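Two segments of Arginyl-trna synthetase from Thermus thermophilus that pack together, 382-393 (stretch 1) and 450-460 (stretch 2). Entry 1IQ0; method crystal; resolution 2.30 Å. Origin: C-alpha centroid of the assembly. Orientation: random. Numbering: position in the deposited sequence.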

# COMPACT_ATOMS: atom_id res chain seq x y z
N HIS A 382 -3.97 -0.24 -11.14
CA HIS A 382 -4.15 -1.56 -10.56
C HIS A 382 -2.88 -1.91 -9.81
O HIS A 382 -1.77 -1.65 -10.28
CB HIS A 382 -4.40 -2.62 -11.64
CG HIS A 382 -5.85 -2.88 -11.93
ND1 HIS A 382 -6.26 -3.89 -12.77
CD2 HIS A 382 -6.97 -2.27 -11.49
CE1 HIS A 382 -7.58 -3.89 -12.83
NE2 HIS A 382 -8.04 -2.92 -12.06
N LEU A 383 -3.04 -2.50 -8.63
CA LEU A 383 -1.90 -2.93 -7.85
C LEU A 383 -2.16 -4.43 -7.69
O LEU A 383 -2.90 -4.85 -6.79
CB LEU A 383 -1.86 -2.21 -6.50
CG LEU A 383 -0.61 -2.39 -5.64
CD1 LEU A 383 0.63 -2.20 -6.49
CD2 LEU A 383 -0.63 -1.40 -4.48
N ALA A 384 -1.59 -5.22 -8.59
CA ALA A 384 -1.77 -6.67 -8.57
C ALA A 384 -0.70 -7.33 -7.73
O ALA A 384 0.47 -6.95 -7.77
CB ALA A 384 -1.74 -7.21 -10.00
N TYR A 385 -1.09 -8.35 -6.97
CA TYR A 385 -0.14 -9.04 -6.11
C TYR A 385 -0.19 -10.55 -6.28
O TYR A 385 -1.21 -11.12 -6.65
CB TYR A 385 -0.42 -8.67 -4.66
CG TYR A 385 -1.82 -9.00 -4.22
CD1 TYR A 385 -2.14 -10.28 -3.76
CD2 TYR A 385 -2.84 -8.04 -4.30
CE1 TYR A 385 -3.44 -10.59 -3.37
CE2 TYR A 385 -4.14 -8.35 -3.92
CZ TYR A 385 -4.44 -9.62 -3.45
OH TYR A 385 -5.71 -9.91 -3.04
N GLU A 386 0.94 -11.20 -5.99
CA GLU A 386 1.04 -12.65 -6.09
C GLU A 386 0.51 -13.36 -4.84
O GLU A 386 0.18 -12.73 -3.84
CB GLU A 386 2.49 -13.07 -6.32
CG GLU A 386 2.84 -13.33 -7.77
CD GLU A 386 1.93 -14.36 -8.42
OE1 GLU A 386 1.30 -15.16 -7.69
OE2 GLU A 386 1.85 -14.38 -9.67
N THR A 387 0.47 -14.68 -4.93
CA THR A 387 -0.02 -15.55 -3.87
C THR A 387 0.86 -15.52 -2.62
O THR A 387 2.05 -15.22 -2.69
CB THR A 387 -0.07 -17.02 -4.36
OG1 THR A 387 -0.71 -17.07 -5.64
CG2 THR A 387 -0.84 -17.88 -3.38
N VAL A 388 0.25 -15.85 -1.49
CA VAL A 388 0.94 -15.91 -0.22
C VAL A 388 0.80 -17.32 0.33
O VAL A 388 -0.32 -17.82 0.49
CB VAL A 388 0.35 -14.92 0.81
CG1 VAL A 388 1.02 -15.14 2.17
CG2 VAL A 388 0.56 -13.49 0.35
N LEU A 389 1.93 -17.96 0.61
CA LEU A 389 1.94 -19.31 1.16
C LEU A 389 2.11 -19.21 2.68
O LEU A 389 2.65 -18.23 3.19
CB LEU A 389 3.10 -20.12 0.58
CG LEU A 389 3.19 -20.23 -0.95
CD1 LEU A 389 4.45 -20.98 -1.34
CD2 LEU A 389 1.96 -20.94 -1.47
N LEU A 390 1.62 -20.22 3.39
CA LEU A 390 1.77 -20.27 4.84
C LEU A 390 2.61 -21.50 5.15
O LEU A 390 2.17 -22.64 4.97
CB LEU A 390 0.40 -20.38 5.53
CG LEU A 390 0.47 -20.46 7.07
CD1 LEU A 390 1.14 -19.20 7.62
CD2 LEU A 390 -0.93 -20.60 7.64
N GLU A 391 3.84 -21.27 5.60
CA GLU A 391 4.77 -22.36 5.91
C GLU A 391 4.99 -23.22 4.67
O GLU A 391 4.98 -24.45 4.74
CB GLU A 391 4.22 -23.22 7.05
CG GLU A 391 4.25 -22.55 8.44
CD GLU A 391 5.67 -22.27 8.94
OE1 GLU A 391 6.60 -23.02 8.57
OE2 GLU A 391 5.84 -21.31 9.73
N GLY A 392 5.18 -22.56 3.52
CA GLY A 392 5.41 -23.25 2.26
C GLY A 392 4.19 -23.97 1.72
O GLY A 392 4.30 -24.75 0.77
N ARG A 393 3.03 -23.72 2.30
CA ARG A 393 1.80 -24.37 1.89
C ARG A 393 0.82 -23.42 1.19
O ARG A 393 0.59 -22.30 1.65
CB ARG A 393 1.11 -24.99 3.11
CG ARG A 393 -0.12 -25.81 2.79
CD ARG A 393 0.23 -27.04 1.96
NE ARG A 393 1.30 -27.82 2.57
CZ ARG A 393 1.24 -28.35 3.79
NH1 ARG A 393 0.16 -28.18 4.54
NH2 ARG A 393 2.26 -29.05 4.26
N GLU A 450 8.23 -7.34 -3.43
CA GLU A 450 7.57 -6.80 -4.63
C GLU A 450 6.29 -7.59 -4.86
O GLU A 450 6.31 -8.82 -4.81
CB GLU A 450 8.46 -6.96 -5.86
CG GLU A 450 9.87 -6.44 -5.69
CD GLU A 450 10.70 -6.66 -6.95
OE1 GLU A 450 11.94 -6.49 -6.87
OE2 GLU A 450 10.11 -6.99 -8.00
N PRO A 451 5.18 -6.89 -5.15
CA PRO A 451 3.86 -7.49 -5.40
C PRO A 451 3.86 -8.62 -6.43
O PRO A 451 3.13 -9.60 -6.29
CB PRO A 451 3.02 -6.30 -5.86
CG PRO A 451 3.69 -5.13 -5.19
CD PRO A 451 5.14 -5.44 -5.39
N LYS A 452 4.68 -8.48 -7.47
CA LYS A 452 4.77 -9.47 -8.53
C LYS A 452 5.41 -10.78 -8.07
O LYS A 452 5.29 -11.81 -8.74
CB LYS A 452 5.57 -8.89 -9.70
CG LYS A 452 4.89 -7.71 -10.37
CD LYS A 452 5.84 -6.52 -10.59
CE LYS A 452 6.12 -5.76 -9.29
NZ LYS A 452 6.86 -6.57 -8.29
N LYS A 453 6.09 -10.74 -6.93
CA LYS A 453 6.73 -11.93 -6.39
C LYS A 453 5.86 -12.59 -5.33
O LYS A 453 5.14 -11.93 -4.59
CB LYS A 453 8.09 -11.58 -5.78
CG LYS A 453 9.20 -11.34 -6.80
CD LYS A 453 10.50 -10.93 -6.12
CE LYS A 453 11.71 -11.16 -7.02
NZ LYS A 453 11.62 -10.45 -8.32
N GLN A 454 5.94 -13.92 -5.29
CA GLN A 454 5.18 -14.73 -4.34
C GLN A 454 5.81 -14.64 -2.94
O GLN A 454 7.03 -14.46 -2.82
CB GLN A 454 5.20 -16.18 -4.83
CG GLN A 454 4.05 -17.05 -4.39
CD GLN A 454 4.08 -18.40 -5.08
OE1 GLN A 454 4.98 -19.21 -4.85
NE2 GLN A 454 3.09 -18.65 -5.93
N ILE A 455 4.99 -14.75 -1.90
CA ILE A 455 5.49 -14.69 -0.53
C ILE A 455 5.22 -16.00 0.22
O ILE A 455 4.18 -16.62 0.03
CB ILE A 455 4.80 -13.56 0.29
CG1 ILE A 455 5.12 -12.19 -0.30
CG2 ILE A 455 5.27 -13.61 1.74
CD1 ILE A 455 4.35 -11.07 0.37
N ASP A 456 6.16 -16.41 1.06
CA ASP A 456 5.98 -17.61 1.87
C ASP A 456 6.09 -17.13 3.32
O ASP A 456 7.20 -16.88 3.80
CB ASP A 456 7.07 -18.65 1.59
CG ASP A 456 6.82 -19.98 2.32
OD1 ASP A 456 5.98 -20.00 3.25
OD2 ASP A 456 7.46 -20.99 1.97
N PHE A 457 4.96 -16.98 4.00
CA PHE A 457 4.97 -16.52 5.38
C PHE A 457 5.27 -17.64 6.37
O PHE A 457 4.46 -18.55 6.55
CB PHE A 457 3.64 -15.88 5.75
CG PHE A 457 3.62 -15.27 7.13
CD1 PHE A 457 4.15 -14.00 7.35
CD2 PHE A 457 3.13 -15.99 8.21
CE1 PHE A 457 4.19 -13.45 8.64
CE2 PHE A 457 3.17 -15.46 9.51
CZ PHE A 457 3.70 -14.18 9.72
N ARG A 458 6.42 -17.57 7.03
CA ARG A 458 6.80 -18.58 8.02
C ARG A 458 6.94 -17.85 9.35
O ARG A 458 7.73 -16.91 9.47
CB ARG A 458 8.11 -19.25 7.61
CG ARG A 458 8.12 -19.70 6.15
CD ARG A 458 9.44 -20.35 5.75
NE ARG A 458 9.48 -21.77 6.06
CZ ARG A 458 8.89 -22.71 5.33
NH1 ARG A 458 8.22 -22.39 4.23
NH2 ARG A 458 8.97 -23.99 5.70
N TYR A 459 6.17 -18.27 10.35
CA TYR A 459 6.17 -17.63 11.66
C TYR A 459 7.51 -17.24 12.26
O TYR A 459 7.78 -16.06 12.46
CB TYR A 459 5.40 -18.49 12.67
CG TYR A 459 3.93 -18.63 12.37
CD1 TYR A 459 3.43 -19.77 11.73
CD2 TYR A 459 3.03 -17.63 12.73
CE1 TYR A 459 2.06 -19.90 11.47
CE2 TYR A 459 1.67 -17.75 12.47
CZ TYR A 459 1.19 -18.89 11.84
OH TYR A 459 -0.15 -19.02 11.61
N GLN A 460 8.35 -18.23 12.56
CA GLN A 460 9.64 -17.96 13.19
C GLN A 460 10.50 -16.98 12.40
O GLN A 460 11.05 -16.03 12.96
CB GLN A 460 10.41 -19.27 13.40
CG GLN A 460 11.70 -19.10 14.19
CD GLN A 460 12.31 -20.42 14.65
OE1 GLN A 460 11.68 -21.18 15.39
NE2 GLN A 460 13.53 -20.70 14.21
O HOH W 1 7.87 -20.98 11.58

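The two segments run side by side as parallel strands, Val388 to Leu390 against Ile455 to Phe457, and bury 849 Å² between them. Glu391 has the largest share of this surface, followed by Gln454 and Pro451; one of these lies just beyond the C-terminal end of the paired strands, and the other two precede them.

The strands are joined by a regular ladder in which stretch 1 contributes every second residue. Ile455 N donates to Thr387 O (3.1 Å), Leu389 N to Ile455 O (2.7 Å), Phe457 N to Leu389 O (2.7 Å) and Glu391 N to Phe457 O (2.9 Å), with N-H...O angles of 155° to 174°. Leu389 thus uses both its amide and its carbonyl.

Glu391 ends the ladder and is the second residue of a type I' turn from Leu390 to Arg393. Its CA-to-CB bond points away from stretch 2, yet chi1 and chi2, both m, bring the carboxylate back. There Glu391 OE2 accepts a hydrogen bond from Tyr459 N (3.1 Å), at the start of the helix, where amides lack partners from a preceding turn. A water extends the link, donating to Glu391 OE2 (2.8 Å) and accepting from Gln460 N (3.0 Å). The long salt bridge from Glu391 OE1 to Arg458 NH2 (3.8 Å) is purely electrostatic, since the oxygen lies well out of the guanidinium plane. The next residue in the turn, Gly392, donates through N to Asp456 OD1 (2.7 Å), while Asp456 OD2 forms a salt bridge with Arg458 NH1 (2.8 Å). One aspartate therefore ties the turn to its own strand.

At the other end, Pro451 begins the approach. Pro451 O accepts from Glu386 N (2.7 Å, 144°) and also receives a CA-H...O contact from Tyr385 CA (3.3 Å). The Pro451 ring sits against the backbone, with Pro451 CB 3.3 Å from Ala384 O; its apolar contacts are looser, Pro451 CG to Leu383 CD1 at 4.4 Å and Pro451 CB to Tyr385 CB at 4.3 Å.

The Gln454 side chain makes no hydrogen bond to stretch 1 and covers its surface by packing: Gln454 CG lies 3.2 Å from Thr387 O, the same carbonyl that accepts from Ile455 N, and Gln454 OE1 sits 4.0 Å from Leu389 CD1. Alongside, the CA-to-CB bond of Glu386 points toward stretch 2, while Glu386 OE1 accepts from Thr387 N (2.9 Å).

On the sheet face shared by Val388, Leu390, Ile455 and Phe457, apolar packing backs the ladder. Leu390 CD1 meets the edge of the Phe457 ring at CD2 (3.8 Å) and also reaches Tyr459 CE1 (4.0 Å), so one methyl bridges strand and helix.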